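Local coordinates for protein putative transcriptional regulator (Streptomyces coelicolor, PDB 2HXI) that probably binds operator DNA as a dimeric TetR-family transcription factor and regulates transcription from it, at residues 50-55 with 61-66; 79-84 with 117-122; 99-104 with 137-142. One frame throughout, in Å; residues are numbered along the deposited sequence.

The three contacts run from the predicted DNA-binding end of the subunit into its helical body. Contact 1 pairs the two helices of the predicted helix-turn-helix, 52-58 and 63-66. Contact 2, its centre about 18 Å from that of contact 1, sets helix 73-88, the next in the chain, against helix 117-126 of the C-terminal part. Contact 3 lies about 20 Å beyond contact 2, centre to centre, and joins helices 98-113 and 131-146. Along the chain, contact 1 closes before the others open, whereas contacts 2 and 3 interlock, their segments alternating. Contacts 1 and 3, with centres about 36 Å apart, lie on opposite sides of the chain's centre.

Contact 1 (50-55 with 61-66); sequences FSVRKL and TDSSSL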
loop_
_atom_site.group_PDB
_atom_site.type_symbol
_atom_site.label_atom_id
_atom_site.label_comp_id
_atom_site.label_asym_id
_atom_site.label_seq_id
_atom_site.Cartn_x
_atom_site.Cartn_y
_atom_site.Cartn_z
ATOM N N PHE B 50 19.016 11.655 -5.025
ATOM C CA PHE B 50 19.046 12.400 -3.753
ATOM C C PHE B 50 20.037 11.831 -2.763
ATOM O O PHE B 50 20.063 10.621 -2.559
ATOM C CB PHE B 50 17.677 12.414 -3.079
ATOM C CG PHE B 50 17.669 13.174 -1.772
ATOM C CD1 PHE B 50 17.664 14.575 -1.770
ATOM C CD2 PHE B 50 17.722 12.504 -0.570
ATOM C CE1 PHE B 50 17.669 15.284 -0.577
ATOM C CE2 PHE B 50 17.753 13.200 0.634
ATOM C CZ PHE B 50 17.706 14.605 0.619
ATOM N N SER B 51 20.820 12.706 -2.131
ATOM C CA SER B 51 21.723 12.317 -1.042
ATOM C C SER B 51 21.867 13.423 -0.039
ATOM O O SER B 51 21.618 14.599 -0.336
ATOM C CB SER B 51 23.142 11.997 -1.570
ATOM O OG SER B 51 23.697 13.152 -2.200
ATOM N N VAL B 52 22.348 13.054 1.147
ATOM C CA VAL B 52 22.673 14.047 2.130
ATOM C C VAL B 52 23.768 15.011 1.607
ATOM O O VAL B 52 23.719 16.235 1.814
ATOM C CB VAL B 52 23.081 13.387 3.432
ATOM C CG1 VAL B 52 23.559 14.435 4.444
ATOM C CG2 VAL B 52 21.880 12.592 4.009
ATOM N N ARG B 53 24.774 14.428 0.944
ATOM C CA ARG B 53 25.846 15.225 0.315
ATOM C C ARG B 53 25.300 16.320 -0.598
ATOM O O ARG B 53 25.694 17.483 -0.446
ATOM C CB ARG B 53 26.780 14.282 -0.472
ATOM C CG ARG B 53 27.987 15.039 -1.107
ATOM C CD ARG B 53 28.809 14.046 -2.012
ATOM N NE ARG B 53 27.955 13.264 -2.953
ATOM C CZ ARG B 53 27.427 13.683 -4.115
ATOM N NH1 ARG B 53 27.650 14.882 -4.609
ATOM N NH2 ARG B 53 26.643 12.873 -4.824
ATOM N N LYS B 54 24.388 15.953 -1.508
ATOM C CA LYS B 54 23.759 16.933 -2.435
ATOM C C LYS B 54 22.940 17.979 -1.692
ATOM O O LYS B 54 23.022 19.190 -1.971
ATOM C CB LYS B 54 22.918 16.235 -3.518
ATOM C CG LYS B 54 22.252 17.300 -4.525
ATOM C CD LYS B 54 21.390 16.592 -5.630
ATOM C CE LYS B 54 20.994 17.556 -6.800
ATOM N NZ LYS B 54 19.815 17.054 -7.662
ATOM N N LEU B 55 22.181 17.519 -0.674
ATOM C CA LEU B 55 21.394 18.447 0.110
ATOM C C LEU B 55 22.326 19.460 0.780
ATOM O O LEU B 55 22.093 20.673 0.740
ATOM C CB LEU B 55 20.583 17.687 1.202
ATOM C CG LEU B 55 19.773 18.598 2.122
ATOM C CD1 LEU B 55 18.730 19.456 1.395
ATOM C CD2 LEU B 55 19.051 17.656 3.183
ATOM N N THR B 61 26.654 24.103 2.834
ATOM C CA THR B 61 27.083 23.655 4.110
ATOM C C THR B 61 27.675 22.273 3.935
ATOM O O THR B 61 27.904 21.872 2.845
ATOM C CB THR B 61 25.935 23.785 5.203
ATOM O OG1 THR B 61 26.511 23.609 6.512
ATOM C CG2 THR B 61 24.802 22.833 4.940
ATOM N N ASP B 62 27.958 21.566 5.009
ATOM C CA ASP B 62 28.492 20.217 4.801
ATOM C C ASP B 62 27.643 19.145 5.465
ATOM O O ASP B 62 26.849 19.440 6.300
ATOM C CB ASP B 62 29.949 20.100 5.201
ATOM C CG ASP B 62 30.221 20.610 6.574
ATOM O OD1 ASP B 62 29.466 20.271 7.536
ATOM O OD2 ASP B 62 31.236 21.354 6.666
ATOM N N SER B 63 27.870 17.890 5.076
ATOM C CA SER B 63 27.037 16.806 5.522
ATOM C C SER B 63 27.167 16.734 7.038
ATOM O O SER B 63 26.178 16.649 7.734
ATOM C CB SER B 63 27.395 15.499 4.793
ATOM O OG SER B 63 27.345 15.706 3.380
ATOM N N SER B 64 28.379 16.889 7.567
ATOM C CA SER B 64 28.511 16.786 9.024
ATOM C C SER B 64 27.632 17.842 9.746
ATOM O O SER B 64 27.041 17.573 10.785
ATOM C CB SER B 64 29.980 16.891 9.424
ATOM O OG SER B 64 30.428 18.154 8.951
ATOM N N SER B 65 27.483 19.029 9.173
ATOM C CA SER B 65 26.659 20.089 9.772
ATOM C C SER B 65 25.180 19.801 9.731
ATOM O O SER B 65 24.426 20.228 10.611
ATOM C CB SER B 65 26.894 21.398 9.063
ATOM O OG SER B 65 28.213 21.833 9.322
ATOM N N LEU B 66 24.745 19.097 8.687
ATOM C CA LEU B 66 23.334 18.808 8.548
ATOM C C LEU B 66 22.881 17.847 9.579
ATOM O O LEU B 66 21.720 17.932 9.986
ATOM C CB LEU B 66 23.004 18.163 7.203
ATOM C CG LEU B 66 22.923 19.219 6.120
ATOM C CD1 LEU B 66 22.336 18.445 4.927
ATOM C CD2 LEU B 66 22.108 20.466 6.563
#
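R53 and S63 bring the two backbones together, their CA atoms 5.6 Å apart, where the first turn of helix 52-58 meets that of helix 63-66. The hydroxyl S63 OG rests against the backbone of R53, 3.4 Å from R53 CA, while S63 CB faces the methyl V52 CG1 at 4.0 Å. With V52 CG1 anti to its own nitrogen (chi1 175°), that methyl lies alongside the serine and also comes within 4.2 Å of L66 CD1. Deeper in, the leucines L55 and L66 cross obliquely: L66 CD1 lies against the CG-CD2 arm of L55, 3.8 Å from both L55 CG and L55 CD2. The join is therefore apolar packing at its inner side and a serine laid on a backbone at its outer side. Each helix start is capped within its own segment. S51 OG accepts from K54 N at 3.0 Å. D62 OD1 takes three donors: S65 N nearly head-on at 2.9 Å, and the hydroxyls of S64 and S65 from opposite faces of the carboxylate, both well out of its plane. These two helices form the predicted helix-turn-helix, the element that in TetR-family proteins meets DNA. Helix 31-43 backs them, with A38 and L41 against L55 and I34 against L66, and helix 73-88 adds L76 against V52 and L55.

Contact 2 (79-84 with 117-122); sequences AVADRI and PQLAAV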
loop_
_atom_site.group_PDB
_atom_site.type_symbol
_atom_site.label_atom_id
_atom_site.label_comp_id
_atom_site.label_asym_id
_atom_site.label_seq_id
_atom_site.Cartn_x
_atom_site.Cartn_y
_atom_site.Cartn_z
ATOM N N ALA B 79 11.248 13.481 8.300
ATOM C CA ALA B 79 11.040 14.860 8.606
ATOM C C ALA B 79 10.662 15.600 7.330
ATOM O O ALA B 79 9.823 16.468 7.340
ATOM C CB ALA B 79 12.293 15.459 9.249
ATOM N N VAL B 80 11.283 15.202 6.227
ATOM C CA VAL B 80 10.866 15.777 4.949
ATOM C C VAL B 80 9.405 15.322 4.582
ATOM O O VAL B 80 8.622 16.096 4.069
ATOM C CB VAL B 80 11.818 15.314 3.823
ATOM C CG1 VAL B 80 11.410 16.038 2.563
ATOM C CG2 VAL B 80 13.299 15.699 4.183
ATOM N N ALA B 81 9.076 14.055 4.815
ATOM C CA ALA B 81 7.696 13.566 4.522
ATOM C C ALA B 81 6.689 14.422 5.322
ATOM O O ALA B 81 5.641 14.834 4.788
ATOM C CB ALA B 81 7.572 12.143 4.829
ATOM N N ASP B 82 7.046 14.825 6.540
ATOM C CA ASP B 82 6.191 15.738 7.308
ATOM C C ASP B 82 5.923 17.037 6.579
ATOM O O ASP B 82 4.805 17.560 6.625
ATOM C CB ASP B 82 6.710 16.033 8.736
ATOM C CG ASP B 82 5.625 16.722 9.600
ATOM O OD1 ASP B 82 4.786 15.966 10.172
ATOM O OD2 ASP B 82 5.552 17.991 9.642
ATOM N N ARG B 83 6.936 17.581 5.884
ATOM C CA ARG B 83 6.728 18.804 5.148
ATOM C C ARG B 83 5.696 18.627 4.052
ATOM O O ARG B 83 5.029 19.604 3.664
ATOM C CB ARG B 83 8.049 19.332 4.522
ATOM C CG ARG B 83 9.216 19.366 5.440
ATOM C CD ARG B 83 8.897 20.349 6.604
ATOM N NE ARG B 83 8.686 21.747 6.151
ATOM C CZ ARG B 83 8.341 22.747 6.970
ATOM N NH1 ARG B 83 8.109 22.484 8.279
ATOM N NH2 ARG B 83 8.217 23.986 6.500
ATOM N N ILE B 84 5.643 17.420 3.460
ATOM C CA ILE B 84 4.642 17.110 2.433
ATOM C C ILE B 84 3.239 17.090 3.025
ATOM O O ILE B 84 2.304 17.613 2.409
ATOM C CB ILE B 84 4.916 15.732 1.716
ATOM C CG1 ILE B 84 6.349 15.694 1.093
ATOM C CG2 ILE B 84 3.890 15.444 0.638
ATOM C CD1 ILE B 84 6.696 16.835 0.177
ATOM N N PRO B 117 7.194 10.027 -4.765
ATOM C CA PRO B 117 7.103 8.584 -4.504
ATOM C C PRO B 117 8.014 8.080 -3.380
ATOM O O PRO B 117 7.564 7.287 -2.545
ATOM C CB PRO B 117 7.490 7.950 -5.850
ATOM C CG PRO B 117 8.140 8.989 -6.596
ATOM C CD PRO B 117 7.498 10.270 -6.200
ATOM N N GLN B 118 9.257 8.542 -3.338
ATOM C CA GLN B 118 10.176 8.140 -2.279
ATOM C C GLN B 118 9.642 8.506 -0.858
ATOM O O GLN B 118 9.556 7.651 0.049
ATOM C CB GLN B 118 11.561 8.714 -2.498
ATOM C CG GLN B 118 12.502 8.225 -1.439
ATOM C CD GLN B 118 13.978 8.539 -1.721
ATOM O OE1 GLN B 118 14.351 8.968 -2.822
ATOM N NE2 GLN B 118 14.822 8.321 -0.705
ATOM N N LEU B 119 9.203 9.754 -0.718
ATOM C CA LEU B 119 8.671 10.234 0.561
ATOM C C LEU B 119 7.363 9.505 0.882
ATOM O O LEU B 119 7.070 9.236 2.040
ATOM C CB LEU B 119 8.484 11.762 0.490
ATOM C CG LEU B 119 9.792 12.599 0.469
ATOM C CD1 LEU B 119 9.510 14.068 0.377
ATOM C CD2 LEU B 119 10.700 12.303 1.720
ATOM N N ALA B 120 6.609 9.133 -0.139
ATOM C CA ALA B 120 5.314 8.440 0.055
ATOM C C ALA B 120 5.582 7.125 0.781
ATOM O O ALA B 120 4.849 6.772 1.703
ATOM C CB ALA B 120 4.639 8.180 -1.242
ATOM N N ALA B 121 6.640 6.445 0.359
ATOM C CA ALA B 121 7.083 5.177 0.968
ATOM C C ALA B 121 7.510 5.328 2.443
ATOM O O ALA B 121 7.195 4.489 3.309
ATOM C CB ALA B 121 8.235 4.604 0.128
ATOM N N VAL B 122 8.287 6.365 2.714
ATOM C CA VAL B 122 8.783 6.620 4.032
ATOM C C VAL B 122 7.593 6.904 4.923
ATOM O O VAL B 122 7.524 6.380 6.051
ATOM C CB VAL B 122 9.788 7.808 4.100
ATOM C CG1 VAL B 122 10.129 8.138 5.592
ATOM C CG2 VAL B 122 11.093 7.486 3.320
#
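L119 carries this contact with both of its methyls, reaching from helix 117-126 onto one face of helix 73-88. L119 CD1 is wedged between two side chains one turn apart, 3.5 Å from V80 CG1 and 3.6 Å from I84 CG1. Its other methyl, L119 CD2, lies 3.8 Å from V80 CB and 3.9 Å from the backbone nitrogen A81 N, so the branched end straddles V80 and reaches the helix backbone as well. V80 and I84 each cross the leucine at about a right angle. With L119 CD1 anti to CA (chi2 179°), that methyl is the one carried farthest out, in between V80 and I84. A81 has just a CB to offer, and the backbones come close beside it: A81 CA and L119 CA are 5.3 Å apart, and A81 CB lies 4.1 Å from L119 O. The segment axes pass 9.0 Å apart at their closest, with a crossing angle of -106°, which keeps the touching region short. Farther out, F113 and S112 of helix 98-113 cover I84, and L77 packs on V122 and Q118. On other sides of helix 73-88, R83 makes a salt bridge to D36 of helix 31-43, and D82 accepts from S128, G132 and S133 around the start of helix 131-146. The arrangement is the interdomain packing of the TetR fold, in which the helix following the helix-turn-helix links the DNA-binding part to the C-terminal helical body.

Contact 3 (99-104 with 137-142); sequences KQRLTA and MEEVLQ
E139 OE2 is gripped by two groups: R101 NE, at 2.7 Å across the contact, and the hydroxyl of Y92 in the loop before helix 98-113. The second carboxylate oxygen, E139 OE1, takes R101 NH2 at 3.0 Å, so the arginine holds the glutamate side-on, one nitrogen to each oxygen. Both bonds are nearly straight and lie close to the guanidinium plane; they meet the syn sides of the oxygens, though the two flat groups are turned 38° apart. A bend in the E139 chain (chi2 64°) brings its carboxylate round to the arginine, whose outer NH2 also lies 3.5 Å from Q142 CB. If R101 were cut back to an alanine, the buried carboxylate of E139 would probably lose its charged mate, with the Y92 hydroxyl as its remaining partner among those described. These residues join helices 98-113 and 131-146, neighbours in the all-helical C-terminal body of the TetR fold, whose segments run roughly antiparallel (154° between their directions), with axes 9.5 Å apart at their closest. Beside the salt bridge, L102 crosses V140 at about a right angle, L102 CD2 touching V140 CG1 at 3.7 Å. L231 of helix 219-237 covers L102, while Y158 and L161 of helix 154-173 cover V140. One turn before Q142, E138 turns toward the other subunit: E138 OE2 accepts from Q142 NE2 at 3.0 Å and from A204 N of the second subunit, and E138 OE1 from L205 N of that same subunit.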
loop_
_atom_site.group_PDB
_atom_site.type_symbol
_atom_site.label_atom_id
_atom_site.label_comp_id
_atom_site.label_asym_id
_atom_site.label_seq_id
_atom_site.Cartn_x
_atom_site.Cartn_y
_atom_site.Cartn_z
ATOM N N LYS B 99 -17.865 13.259 5.997
ATOM C CA LYS B 99 -17.388 12.364 4.953
ATOM C C LYS B 99 -16.710 13.184 3.849
ATOM O O LYS B 99 -15.660 12.774 3.318
ATOM C CB LYS B 99 -18.568 11.512 4.452
ATOM C CG LYS B 99 -18.827 10.320 5.312
ATOM C CD LYS B 99 -19.921 9.356 4.744
ATOM C CE LYS B 99 -19.608 8.715 3.439
ATOM N NZ LYS B 99 -20.959 8.062 2.990
ATOM N N GLN B 100 -17.257 14.369 3.528
ATOM C CA GLN B 100 -16.653 15.238 2.519
ATOM C C GLN B 100 -15.252 15.719 2.995
ATOM O O GLN B 100 -14.267 15.739 2.204
ATOM C CB GLN B 100 -17.530 16.432 2.305
ATOM C CG GLN B 100 -18.769 15.995 1.536
ATOM C CD GLN B 100 -19.670 17.157 1.232
ATOM O OE1 GLN B 100 -20.144 17.863 2.149
ATOM N NE2 GLN B 100 -19.890 17.398 -0.076
ATOM N N ARG B 101 -15.156 15.983 4.300
ATOM C CA ARG B 101 -13.901 16.477 4.920
ATOM C C ARG B 101 -12.845 15.376 4.885
ATOM O O ARG B 101 -11.686 15.613 4.439
ATOM C CB ARG B 101 -14.196 16.899 6.383
ATOM C CG ARG B 101 -14.987 18.219 6.450
ATOM C CD ARG B 101 -15.518 18.475 7.875
ATOM N NE ARG B 101 -14.438 18.711 8.821
ATOM C CZ ARG B 101 -14.639 18.871 10.131
ATOM N NH1 ARG B 101 -15.879 18.779 10.615
ATOM N NH2 ARG B 101 -13.596 19.137 10.942
ATOM N N LEU B 102 -13.219 14.159 5.241
ATOM C CA LEU B 102 -12.231 13.063 5.246
ATOM C C LEU B 102 -11.780 12.775 3.817
ATOM O O LEU B 102 -10.615 12.528 3.590
ATOM C CB LEU B 102 -12.847 11.786 5.891
ATOM C CG LEU B 102 -13.107 11.860 7.416
ATOM C CD1 LEU B 102 -13.786 10.537 7.864
ATOM C CD2 LEU B 102 -11.730 12.155 8.139
ATOM N N THR B 103 -12.714 12.906 2.869
ATOM C CA THR B 103 -12.408 12.635 1.436
ATOM C C THR B 103 -11.468 13.710 0.930
ATOM O O THR B 103 -10.472 13.406 0.270
ATOM C CB THR B 103 -13.727 12.550 0.601
ATOM O OG1 THR B 103 -14.544 11.485 1.131
ATOM C CG2 THR B 103 -13.372 12.241 -0.852
ATOM N N ALA B 104 -11.760 14.956 1.294
ATOM C CA ALA B 104 -10.910 16.085 0.895
ATOM C C ALA B 104 -9.480 15.957 1.406
ATOM O O ALA B 104 -8.516 16.219 0.671
ATOM C CB ALA B 104 -11.590 17.445 1.271
HETATM N N MSE B 137 -3.815 15.108 11.277
HETATM C CA MSE B 137 -4.464 14.378 12.318
HETATM C C MSE B 137 -5.578 15.129 12.973
HETATM O O MSE B 137 -6.617 14.510 13.206
HETATM C CB MSE B 137 -3.429 13.931 13.345
HETATM C CG MSE B 137 -2.561 12.840 12.724
HETATM SE SE MSE B 137 -1.030 12.573 14.001
HETATM C CE MSE B 137 -1.914 11.251 14.972
ATOM N N GLU B 138 -5.375 16.448 13.226
ATOM C CA GLU B 138 -6.401 17.273 13.888
ATOM C C GLU B 138 -7.695 17.226 13.016
ATOM O O GLU B 138 -8.830 17.054 13.509
ATOM C CB GLU B 138 -5.910 18.715 14.097
ATOM C CG GLU B 138 -6.966 19.596 14.782
ATOM C CD GLU B 138 -7.308 19.134 16.206
ATOM O OE1 GLU B 138 -6.575 18.332 16.843
ATOM O OE2 GLU B 138 -8.338 19.616 16.685
ATOM N N GLU B 139 -7.534 17.401 11.710
ATOM C CA GLU B 139 -8.744 17.441 10.872
ATOM C C GLU B 139 -9.422 16.066 10.801
ATOM O O GLU B 139 -10.678 15.986 10.835
ATOM C CB GLU B 139 -8.379 17.988 9.484
ATOM C CG GLU B 139 -9.575 17.889 8.457
ATOM C CD GLU B 139 -10.816 18.734 8.814
ATOM O OE1 GLU B 139 -10.855 19.434 9.860
ATOM O OE2 GLU B 139 -11.809 18.642 8.040
ATOM N N VAL B 140 -8.652 14.997 10.634
ATOM C CA VAL B 140 -9.257 13.665 10.592
ATOM C C VAL B 140 -10.039 13.380 11.894
ATOM O O VAL B 140 -11.198 12.962 11.904
ATOM C CB VAL B 140 -8.192 12.588 10.283
ATOM C CG1 VAL B 140 -8.841 11.209 10.316
ATOM C CG2 VAL B 140 -7.552 12.832 8.874
ATOM N N LEU B 141 -9.405 13.705 13.016
ATOM C CA LEU B 141 -10.008 13.413 14.307
ATOM C C LEU B 141 -11.276 14.290 14.529
ATOM O O LEU B 141 -12.287 13.804 15.056
ATOM C CB LEU B 141 -8.961 13.652 15.414
ATOM C CG LEU B 141 -7.798 12.638 15.497
ATOM C CD1 LEU B 141 -6.587 13.053 16.387
ATOM C CD2 LEU B 141 -8.321 11.237 15.838
ATOM N N GLN B 142 -11.248 15.568 14.125
ATOM C CA GLN B 142 -12.421 16.440 14.265
ATOM C C GLN B 142 -13.544 15.880 13.380
ATOM O O GLN B 142 -14.701 15.819 13.789
ATOM C CB GLN B 142 -12.072 17.893 13.865
ATOM C CG GLN B 142 -11.211 18.605 14.890
ATOM C CD GLN B 142 -11.989 18.965 16.182
ATOM O OE1 GLN B 142 -13.184 18.684 16.317
ATOM N NE2 GLN B 142 -11.308 19.606 17.113
#